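Long-range contacts in mannan endo-1,4-beta-mannosidase (Bacillus subtilis, PDB 3CBW), which hydrolyses internal beta-1,4-mannosidic linkages at random in mannan, galactomannan and glucomannan, contributing to the degradation of glucomannan: residues Ile129-Lys135 against Asp193-Leu199; Pro173-Met177 against Tyr200-Tyr204; Leu186-Lys192 against Arg230-Phe236. The protein carries 3 engineered substitutions. One frame throughout, in Å; residues are numbered along the deposited sequence.

Interaction 1: residues Ile129-Lys135 against Asp193-Leu199; sequences ITNDQYK and DNERISL
Arg196 reaches across to Asn131 and grips a single oxygen side-on, with NE and NH2 both donating to OD1. The two bonds meet that oxygen differently: Arg196 NE approaches nearly along the C=O axis, at 2.8 Å from Asn131 OD1, whereas NH2 stands above the amide plane. NH2 also donates almost straight (172°) to Ile129 O, and a water joins Arg196 NH1 to Ile129 N. The guanidinium is thereby fixed in rotation, and one of its faces receives the ring of Tyr134, whose CD1 lies 3.4 Å from Arg196 CZ with the two planes 46° apart. Beyond it, Tyr134 CD2 packs on Leu199 CB at 3.6 Å, while the phenol hydroxyl is bonded to Trp184 O.

The other end of the Asn131 amide serves Asp193: ND2 meets the syn lone pair of OD2 at 3.2 Å. Asp193 also caps its own helix, OD1 accepting from Arg196 N. Farther out, Lys135 NZ and Glu195 OE2 form a salt bridge of 3.2 Å.

Two near-parallel helix segments (16° apart), each capped at its N-terminal end, one through a capping box of Thr130 and Gln133, thus pack side by side on the outside of the (beta/alpha)8 (TIM) barrel of this family.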
loop_
_atom_site.group_PDB
_atom_site.type_symbol
_atom_site.label_atom_id
_atom_site.label_comp_id
_atom_site.label_asym_id
_atom_site.label_seq_id
_atom_site.Cartn_x
_atom_site.Cartn_y
_atom_site.Cartn_z
ATOM N N ILE A 129 14.800 10.577 13.355
ATOM C CA ILE A 129 15.718 9.944 14.285
ATOM C C ILE A 129 17.078 9.779 13.655
ATOM O O ILE A 129 17.222 9.816 12.435
ATOM C CB ILE A 129 15.160 8.589 14.800
ATOM C CG1 ILE A 129 14.971 7.583 13.651
ATOM C CG2 ILE A 129 13.869 8.839 15.572
ATOM C CD1 ILE A 129 14.631 6.173 14.132
ATOM N N THR A 130 18.087 9.616 14.501
ATOM C CA THR A 130 19.434 9.435 14.018
ATOM C C THR A 130 19.667 7.976 13.641
ATOM O O THR A 130 18.890 7.088 14.013
ATOM C CB THR A 130 20.457 9.796 15.108
ATOM O OG1 THR A 130 20.315 8.857 16.179
ATOM C CG2 THR A 130 20.259 11.240 15.640
ATOM N N ASN A 131 20.741 7.726 12.910
ATOM C CA ASN A 131 21.112 6.349 12.583
ATOM C C ASN A 131 21.398 5.508 13.819
ATOM O O ASN A 131 21.075 4.317 13.842
ATOM C CB ASN A 131 22.267 6.305 11.590
ATOM C CG ASN A 131 21.847 6.723 10.192
ATOM O OD1 ASN A 131 20.674 6.611 9.818
ATOM N ND2 ASN A 131 22.807 7.187 9.405
ATOM N N ASP A 132 21.967 6.111 14.861
ATOM C CA ASP A 132 22.205 5.375 16.104
ATOM C C ASP A 132 20.880 4.941 16.753
ATOM O O ASP A 132 20.768 3.815 17.254
ATOM C CB ASP A 132 23.039 6.206 17.085
ATOM C CG ASP A 132 24.530 6.245 16.735
ATOM O OD1 ASP A 132 24.991 5.509 15.834
ATOM O OD2 ASP A 132 25.252 7.037 17.383
ATOM N N GLN A 133 19.872 5.816 16.734
ATOM C CA GLN A 133 18.552 5.457 17.238
ATOM C C GLN A 133 17.898 4.364 16.389
ATOM O O GLN A 133 17.281 3.428 16.913
ATOM C CB GLN A 133 17.648 6.680 17.282
ATOM C CG GLN A 133 17.999 7.663 18.386
ATOM C CD GLN A 133 17.180 8.929 18.294
ATOM O OE1 GLN A 133 17.146 9.597 17.257
ATOM N NE2 GLN A 133 16.493 9.257 19.375
ATOM N N TYR A 134 18.039 4.495 15.072
ATOM C CA TYR A 134 17.487 3.524 14.128
ATOM C C TYR A 134 18.113 2.136 14.352
ATOM O O TYR A 134 17.420 1.114 14.326
ATOM C CB TYR A 134 17.758 4.027 12.717
ATOM C CG TYR A 134 16.785 3.644 11.619
ATOM C CD1 TYR A 134 16.080 4.637 10.939
ATOM C CD2 TYR A 134 16.634 2.322 11.195
ATOM C CE1 TYR A 134 15.235 4.330 9.882
ATOM C CE2 TYR A 134 15.782 2.006 10.134
ATOM C CZ TYR A 134 15.084 3.016 9.490
ATOM O OH TYR A 134 14.256 2.690 8.441
ATOM N N LYS A 135 19.420 2.100 14.607
ATOM C CA LYS A 135 20.096 0.831 14.905
ATOM C C LYS A 135 19.506 0.156 16.131
ATOM O O LYS A 135 19.382 -1.072 16.159
ATOM C CB LYS A 135 21.602 1.026 15.097
ATOM C CG LYS A 135 22.366 1.268 13.817
ATOM C CD LYS A 135 23.801 1.709 14.095
ATOM C CE LYS A 135 24.640 1.639 12.833
ATOM N NZ LYS A 135 24.985 0.231 12.484
ATOM N N ASP A 193 21.900 9.069 2.240
ATOM C CA ASP A 193 22.566 8.654 3.465
ATOM C C ASP A 193 22.670 7.149 3.293
ATOM O O ASP A 193 21.674 6.430 3.396
ATOM C CB ASP A 193 21.696 9.068 4.666
ATOM C CG ASP A 193 22.246 8.607 6.025
ATOM O OD1 ASP A 193 23.060 7.672 6.085
ATOM O OD2 ASP A 193 21.805 9.168 7.051
ATOM N N ASN A 194 23.872 6.678 2.982
ATOM C CA ASN A 194 24.085 5.277 2.659
ATOM C C ASN A 194 23.750 4.371 3.831
ATOM O O ASN A 194 23.172 3.300 3.649
ATOM C CB ASN A 194 25.534 5.055 2.227
ATOM C CG ASN A 194 25.815 5.614 0.859
ATOM O OD1 ASN A 194 24.994 5.492 -0.051
ATOM N ND2 ASN A 194 26.978 6.240 0.697
ATOM N N GLU A 195 24.091 4.815 5.035
ATOM C CA GLU A 195 23.766 4.045 6.224
ATOM C C GLU A 195 22.256 3.965 6.441
ATOM O O GLU A 195 21.740 2.896 6.763
ATOM C CB GLU A 195 24.483 4.601 7.461
ATOM C CG GLU A 195 24.164 3.840 8.766
ATOM C CD GLU A 195 24.599 2.372 8.766
ATOM O OE1 GLU A 195 25.381 1.952 7.884
ATOM O OE2 GLU A 195 24.153 1.628 9.672
ATOM N N ARG A 196 21.546 5.077 6.249
ATOM C CA ARG A 196 20.082 5.060 6.373
ATOM C C ARG A 196 19.445 4.097 5.370
ATOM O O ARG A 196 18.510 3.363 5.722
ATOM C CB ARG A 196 19.493 6.467 6.245
ATOM C CG ARG A 196 17.961 6.542 6.338
ATOM C CD ARG A 196 17.400 5.990 7.644
ATOM N NE ARG A 196 18.037 6.568 8.833
ATOM C CZ ARG A 196 17.469 7.434 9.669
ATOM N NH1 ARG A 196 16.218 7.872 9.483
ATOM N NH2 ARG A 196 18.167 7.860 10.716
ATOM N N ILE A 197 19.932 4.094 4.132
ATOM C CA ILE A 197 19.424 3.192 3.105
ATOM C C ILE A 197 19.609 1.734 3.558
ATOM O O ILE A 197 18.680 0.921 3.454
ATOM C CB ILE A 197 20.111 3.482 1.747
ATOM C CG1 ILE A 197 19.623 4.824 1.190
ATOM C CG2 ILE A 197 19.902 2.338 0.744
ATOM C CD1 ILE A 197 20.511 5.419 0.106
ATOM N N SER A 198 20.790 1.407 4.091
ATOM C CA SER A 198 21.058 0.056 4.582
ATOM C C SER A 198 20.138 -0.318 5.742
ATOM O O SER A 198 19.578 -1.428 5.791
ATOM C CB SER A 198 22.514 -0.064 5.022
ATOM O OG SER A 198 22.744 -1.353 5.552
ATOM N N LEU A 199 19.987 0.608 6.684
ATOM C CA LEU A 199 19.139 0.371 7.843
ATOM C C LEU A 199 17.667 0.197 7.455
ATOM O O LEU A 199 16.962 -0.636 8.040
ATOM C CB LEU A 199 19.302 1.490 8.875
ATOM C CG LEU A 199 20.698 1.622 9.504
ATOM C CD1 LEU A 199 20.772 2.903 10.345
ATOM C CD2 LEU A 199 21.072 0.399 10.346
HETATM O O HOH W 1 14.225 9.451 10.775
#

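Interaction 2: residues Pro173-Met177 against Tyr200-Tyr204; sequences PLHEM and YKQLY
Tyr200 sets its ring CG anti to the backbone N (chi1 174°), which carries the phenol away from its helix toward Leu174 and Met177. Met177 answers with CG between its own backbone N and carbonyl carbon (chi1 77°), and further bends at chi2 and chi3 fold the thioether over the ring. Met177 CG rests above the face, 3.7 Å from the centroid of the Tyr200 ring, in a CH-pi contact; SD stands farther off and oblique, a Met-aromatic contact. Packing is tight on this face, with Met177 CB 3.2 Å from Tyr200 CE1.

At the far end of the ring, Tyr200 OH donates to Leu174 O at 2.8 Å, tilted 27° from the carbonyl plane. A phenylalanine in place of Tyr200 would probably keep a ring face for the CH-pi contact with Met177 but leave the buried Leu174 carbonyl without this donor. Leu174 itself inserts CD1 against the helix, 3.6 Å from Tyr204 CA and 3.8 Å from Leu203 CG.

Between Leu174 and Met177, His175 and the probable proton donor Glu176 direct their CB atoms away from the helix. The turn carrying them thus sits between helix 194-214 and strand 271-278, whose Glu275, the probable nucleophile, touches both. Phe236 meets the Tyr200 ring edge-to-face, and Trp222 of strand 220-224 packs against Pro173 and Tyr204.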
loop_
_atom_site.group_PDB
_atom_site.type_symbol
_atom_site.label_atom_id
_atom_site.label_comp_id
_atom_site.label_asym_id
_atom_site.label_seq_id
_atom_site.Cartn_x
_atom_site.Cartn_y
_atom_site.Cartn_z
ATOM N N PRO A 173 3.940 -1.874 4.002
ATOM C CA PRO A 173 4.588 -1.294 5.178
ATOM C C PRO A 173 5.699 -0.314 4.796
ATOM O O PRO A 173 6.294 -0.427 3.717
ATOM C CB PRO A 173 5.212 -2.511 5.841
ATOM C CG PRO A 173 5.641 -3.372 4.672
ATOM C CD PRO A 173 4.549 -3.170 3.626
ATOM N N LEU A 174 5.996 0.632 5.688
ATOM C CA LEU A 174 7.213 1.450 5.576
ATOM C C LEU A 174 7.279 2.200 4.252
ATOM O O LEU A 174 8.317 2.251 3.587
ATOM C CB LEU A 174 8.461 0.589 5.768
ATOM C CG LEU A 174 8.564 -0.227 7.053
ATOM C CD1 LEU A 174 9.801 -1.096 6.978
ATOM C CD2 LEU A 174 8.601 0.657 8.288
ATOM N N HIS A 175 6.161 2.831 3.898
ATOM C CA HIS A 175 6.033 3.524 2.621
ATOM C C HIS A 175 6.711 4.896 2.639
ATOM O O HIS A 175 7.027 5.445 3.704
ATOM C CB HIS A 175 4.551 3.643 2.259
ATOM C CG HIS A 175 3.746 4.460 3.216
ATOM N ND1 HIS A 175 3.583 4.129 4.550
ATOM C CD2 HIS A 175 2.986 5.560 3.001
ATOM C CE1 HIS A 175 2.795 5.027 5.118
ATOM N NE2 HIS A 175 2.404 5.894 4.199
ATOM N N GLU A 176 6.956 5.435 1.449
ATOM C CA GLU A 176 7.518 6.787 1.299
ATOM C C GLU A 176 8.826 6.967 2.062
ATOM O O GLU A 176 9.099 8.026 2.631
ATOM C CB GLU A 176 6.498 7.866 1.677
ATOM C CG GLU A 176 5.260 7.794 0.794
ATOM C CD GLU A 176 4.102 8.673 1.238
ATOM O OE1 GLU A 176 4.274 9.553 2.112
ATOM O OE2 GLU A 176 2.979 8.459 0.704
ATOM N N MET A 177 9.633 5.916 2.053
ATOM C CA MET A 177 10.883 5.869 2.790
ATOM C C MET A 177 11.959 6.795 2.225
ATOM O O MET A 177 12.916 7.118 2.930
ATOM C CB MET A 177 11.385 4.426 2.858
ATOM C CG MET A 177 12.045 3.875 1.577
ATOM S SD MET A 177 11.090 3.800 -0.030
ATOM C CE MET A 177 9.747 2.613 0.413
ATOM N N TYR A 200 17.204 0.978 6.483
ATOM C CA TYR A 200 15.848 0.811 6.002
ATOM C C TYR A 200 15.632 -0.613 5.479
ATOM O O TYR A 200 14.622 -1.265 5.799
ATOM C CB TYR A 200 15.499 1.812 4.895
ATOM C CG TYR A 200 14.134 1.483 4.331
ATOM C CD1 TYR A 200 12.986 1.972 4.944
ATOM C CD2 TYR A 200 13.988 0.618 3.240
ATOM C CE1 TYR A 200 11.716 1.633 4.476
ATOM C CE2 TYR A 200 12.733 0.277 2.774
ATOM C CZ TYR A 200 11.602 0.786 3.395
ATOM O OH TYR A 200 10.367 0.441 2.903
ATOM N N LYS A 201 16.554 -1.083 4.645
ATOM C CA LYS A 201 16.427 -2.425 4.093
ATOM C C LYS A 201 16.369 -3.454 5.211
ATOM O O LYS A 201 15.572 -4.391 5.144
ATOM C CB LYS A 201 17.547 -2.740 3.108
ATOM C CG LYS A 201 17.500 -1.917 1.840
ATOM C CD LYS A 201 18.692 -2.252 0.986
ATOM C CE LYS A 201 18.909 -1.237 -0.090
ATOM N NZ LYS A 201 20.271 -1.405 -0.653
ATOM N N GLN A 202 17.195 -3.275 6.239
ATOM C CA GLN A 202 17.172 -4.157 7.402
ATOM C C GLN A 202 15.824 -4.126 8.107
ATOM O O GLN A 202 15.308 -5.168 8.509
ATOM C CB GLN A 202 18.292 -3.779 8.358
ATOM C CG GLN A 202 19.667 -4.075 7.801
ATOM C CD GLN A 202 20.777 -3.558 8.693
ATOM O OE1 GLN A 202 20.827 -3.879 9.874
ATOM N NE2 GLN A 202 21.662 -2.738 8.133
ATOM N N LEU A 203 15.236 -2.941 8.238
ATOM C CA LEU A 203 13.944 -2.808 8.898
ATOM C C LEU A 203 12.822 -3.471 8.096
ATOM O O LEU A 203 11.967 -4.160 8.660
ATOM C CB LEU A 203 13.637 -1.329 9.156
ATOM C CG LEU A 203 12.321 -1.031 9.886
ATOM C CD1 LEU A 203 12.295 -1.622 11.301
ATOM C CD2 LEU A 203 12.087 0.470 9.937
ATOM N N TYR A 204 12.829 -3.270 6.784
ATOM C CA TYR A 204 11.835 -3.897 5.940
ATOM C C TYR A 204 11.950 -5.421 6.068
ATOM O O TYR A 204 10.940 -6.115 6.249
ATOM C CB TYR A 204 12.015 -3.440 4.500
ATOM C CG TYR A 204 10.938 -3.936 3.574
ATOM C CD1 TYR A 204 9.985 -3.071 3.042
ATOM C CD2 TYR A 204 10.895 -5.280 3.206
ATOM C CE1 TYR A 204 9.002 -3.557 2.165
ATOM C CE2 TYR A 204 9.940 -5.762 2.372
ATOM C CZ TYR A 204 8.996 -4.916 1.860
ATOM O OH TYR A 204 8.090 -5.456 0.988
#

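Interaction 3: residues Leu186-Lys192 against Arg230-Phe236; sequences LTSYNQK and RDFKTDF
Tyr189 lays CE1 over the centre of the Arg230 guanidinium, 3.3 Å from Arg230 CZ, yet the two planes are 58° apart, so the contact is a tilted one and not a parallel stack; seen from the ring, Arg230 NH2 comes in at the edge. The Phe232 ring is bordered differently. Its own neighbour Asp231 sets CB over the centre of one face, Lys192 CG lies over the opposite one, and the backbone of the opposing loop runs along the rim, where Asn190 O is 3.5 Å from Phe232 CZ. Phe236 offers only an edge to this partner segment, its CZ 3.6 Å from Leu186 CG, while Leu186 CD1 turns to Phe232 CD2 at 3.7 Å. One leucine therefore fills the angle between two phenylalanines.

The Asn190 amide and the Asp231 carboxylate are stacked, 8° from parallel, with Asn190 CG 3.4 Å from Asp231 OD2. Asn190 OD1 meanwhile accepts from Asp231 N at 2.8 Å in an almost straight bond, the donor standing above the amide plane. Asn190 belongs to the type II turn from Ser188 to Gln191 and has left-handed backbone angles, while its chi1 of -76° puts CG anti to the carbonyl carbon and the amide beside Asp231.

Arg230 NE forms a salt bridge with Glu180, and with the Tyr189 ring over its guanidinium the side chain lies next to Trp181, probably a substrate-binding residue. The chemistry is thus divided: a single strong hydrogen bond fixes the backbone of one loop to a side chain of the other, hydrocarbon seals the inner end, and at the outer end Lys192 NZ and Asp235 OD2 make only a long salt bridge, doubtful because Asp235 has two conformers, so charge probably adds little there.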
loop_
_atom_site.group_PDB
_atom_site.type_symbol
_atom_site.label_atom_id
_atom_site.label_comp_id
_atom_site.label_asym_id
_atom_site.label_seq_id
_atom_site.Cartn_x
_atom_site.Cartn_y
_atom_site.Cartn_z
ATOM N N LEU A 186 14.323 8.885 5.075
ATOM C CA LEU A 186 15.476 9.775 5.093
ATOM C C LEU A 186 15.252 10.908 6.090
ATOM O O LEU A 186 14.131 11.158 6.523
ATOM C CB LEU A 186 15.722 10.349 3.695
ATOM C CG LEU A 186 16.298 9.401 2.652
ATOM C CD1 LEU A 186 16.402 10.125 1.314
ATOM C CD2 LEU A 186 17.666 8.882 3.091
ATOM N N THR A 187 16.325 11.613 6.428
ATOM C CA THR A 187 16.246 12.643 7.462
ATOM C C THR A 187 16.284 14.069 6.916
ATOM O O THR A 187 15.855 15.008 7.588
ATOM C CB THR A 187 17.336 12.472 8.529
ATOM O OG1 THR A 187 18.625 12.520 7.911
ATOM C CG2 THR A 187 17.148 11.139 9.268
ATOM N N SER A 188 16.827 14.222 5.713
ATOM C CA SER A 188 16.858 15.503 5.032
ATOM C C SER A 188 16.428 15.317 3.587
ATOM O O SER A 188 16.708 14.287 2.968
ATOM C CB SER A 188 18.263 16.109 5.070
ATOM O OG SER A 188 18.547 16.681 6.339
ATOM N N TYR A 189 15.773 16.345 3.072
ATOM C CA TYR A 189 15.229 16.400 1.725
ATOM C C TYR A 189 16.231 15.956 0.672
ATOM O O TYR A 189 17.252 16.616 0.459
ATOM C CB TYR A 189 14.805 17.848 1.477
ATOM C CG TYR A 189 14.249 18.159 0.117
ATOM C CD1 TYR A 189 12.883 18.079 -0.122
ATOM C CD2 TYR A 189 15.081 18.586 -0.923
ATOM C CE1 TYR A 189 12.351 18.386 -1.375
ATOM C CE2 TYR A 189 14.554 18.888 -2.191
ATOM C CZ TYR A 189 13.188 18.785 -2.398
ATOM O OH TYR A 189 12.635 19.078 -3.624
ATOM N N ASN A 190 15.930 14.836 0.008
ATOM C CA ASN A 190 16.761 14.313 -1.098
ATOM C C ASN A 190 18.238 14.140 -0.750
ATOM O O ASN A 190 19.104 14.218 -1.616
ATOM C CB ASN A 190 16.597 15.159 -2.369
ATOM C CG ASN A 190 15.290 14.883 -3.081
ATOM O OD1 ASN A 190 14.702 13.803 -2.934
ATOM N ND2 ASN A 190 14.842 15.837 -3.889
ATOM N N GLN A 191 18.517 13.881 0.516
ATOM C CA GLN A 191 19.882 13.726 0.985
ATOM C C GLN A 191 20.198 12.246 1.094
ATOM O O GLN A 191 19.658 11.546 1.955
ATOM C CB GLN A 191 20.050 14.431 2.333
ATOM C CG GLN A 191 21.447 14.329 2.943
ATOM C CD GLN A 191 21.450 14.592 4.439
ATOM O OE1 GLN A 191 21.056 13.739 5.237
ATOM N NE2 GLN A 191 21.906 15.777 4.827
ATOM N N LYS A 192 21.066 11.767 0.213
ATOM C CA LYS A 192 21.469 10.370 0.252
ATOM C C LYS A 192 22.255 10.132 1.533
ATOM O O LYS A 192 23.117 10.928 1.901
ATOM C CB LYS A 192 22.296 9.993 -0.979
ATOM C CG LYS A 192 22.370 8.488 -1.218
ATOM C CD LYS A 192 23.127 8.154 -2.489
ATOM C CE LYS A 192 23.047 6.660 -2.763
ATOM N NZ LYS A 192 23.668 6.295 -4.065
ATOM N N ARG A 230 10.420 12.413 -4.555
ATOM C CA ARG A 230 11.757 12.421 -3.970
ATOM C C ARG A 230 12.660 11.471 -4.740
ATOM O O ARG A 230 12.181 10.567 -5.428
ATOM C CB ARG A 230 11.698 12.021 -2.492
ATOM C CG ARG A 230 10.936 12.999 -1.598
ATOM C CD ARG A 230 11.667 14.329 -1.474
ATOM N NE ARG A 230 11.043 15.228 -0.502
ATOM C CZ ARG A 230 10.054 16.075 -0.779
ATOM N NH1 ARG A 230 9.543 16.159 -2.006
ATOM N NH2 ARG A 230 9.582 16.856 0.182
ATOM N N ASP A 231 13.967 11.682 -4.621
ATOM C CA ASP A 231 14.952 10.850 -5.297
ATOM C C ASP A 231 15.050 9.463 -4.665
ATOM O O ASP A 231 14.371 9.165 -3.676
ATOM C CB ASP A 231 16.332 11.530 -5.242
ATOM C CG ASP A 231 16.364 12.880 -5.941
ATOM O OD1 ASP A 231 15.537 13.129 -6.844
ATOM O OD2 ASP A 231 17.253 13.686 -5.584
ATOM N N PHE A 232 15.891 8.616 -5.256
ATOM C CA PHE A 232 16.308 7.344 -4.669
ATOM C C PHE A 232 15.207 6.303 -4.645
ATOM O O PHE A 232 15.105 5.531 -3.694
ATOM C CB PHE A 232 16.891 7.529 -3.254
ATOM C CG PHE A 232 17.785 8.731 -3.116
ATOM C CD1 PHE A 232 18.903 8.890 -3.926
ATOM C CD2 PHE A 232 17.488 9.715 -2.182
ATOM C CE1 PHE A 232 19.715 10.022 -3.804
ATOM C CE2 PHE A 232 18.287 10.837 -2.050
ATOM C CZ PHE A 232 19.397 10.997 -2.862
ATOM N N LYS A 233 14.400 6.255 -5.696
ATOM C CA LYS A 233 13.256 5.349 -5.701
ATOM C C LYS A 233 13.648 3.893 -5.598
ATOM O O LYS A 233 12.904 3.114 -5.022
ATOM C CB LYS A 233 12.416 5.511 -6.962
ATOM C CG LYS A 233 11.328 6.537 -6.897
ATOM C CD LYS A 233 11.768 7.772 -7.591
ATOM C CE LYS A 233 10.673 8.809 -7.676
ATOM N NZ LYS A 233 11.287 10.101 -8.022
ATOM N N THR A 234 14.786 3.512 -6.177
ATOM C CA THR A 234 15.214 2.113 -6.147
ATOM C C THR A 234 16.291 1.798 -5.128
ATOM O O THR A 234 16.526 0.629 -4.857
ATOM C CB THR A 234 15.690 1.615 -7.524
ATOM O OG1 THR A 234 16.867 2.328 -7.916
ATOM C CG2 THR A 234 14.596 1.777 -8.569
ATOM N N ASP A 235 16.940 2.813 -4.554
ATOM C CA ASP A 235 18.043 2.561 -3.634
ATOM C C ASP A 235 17.579 1.827 -2.382
ATOM O O ASP A 235 18.335 1.059 -1.802
ATOM C CB ASP A 235 18.768 3.862 -3.260
ATOM C CG ASP A 235 19.568 4.450 -4.417
ATOM O OD1 ASP A 235 19.826 3.745 -5.413
ATOM O OD2 ASP A 235 19.948 5.633 -4.317
ATOM N N PHE A 236 16.329 2.043 -1.991
ATOM C CA PHE A 236 15.781 1.435 -0.789
ATOM C C PHE A 236 15.203 0.038 -1.002
ATOM O O PHE A 236 14.725 -0.575 -0.064
ATOM C CB PHE A 236 14.703 2.347 -0.218
ATOM C CG PHE A 236 15.231 3.620 0.380
ATOM C CD1 PHE A 236 15.642 3.648 1.704
ATOM C CD2 PHE A 236 15.274 4.786 -0.367
ATOM C CE1 PHE A 236 16.113 4.816 2.271
ATOM C CE2 PHE A 236 15.742 5.945 0.191
ATOM C CZ PHE A 236 16.162 5.960 1.513
#

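Overall arrangement
The three contacts form one cluster on the same side of the chain's centre, 11 to 12 Å apart between centres. Segments 186-192, 193-199 and 200-204 follow one another without a break, the last two on helix 194-214, so a single run of chain contributes to all three. Along the chain the segments of each pair alternate with those of the others. Tyr134 joins interaction 1 to interaction 2 by packing its hydroxyl on Tyr200 and Leu203, and Phe236 joins interaction 3 to both, meeting Ile197 and Met177. Together they tie helix 131-138 and helix 194-214 to two loops that follow neighbouring parallel strands, 169-172 and 220-224, the first of which carries the probable proton donor Glu176.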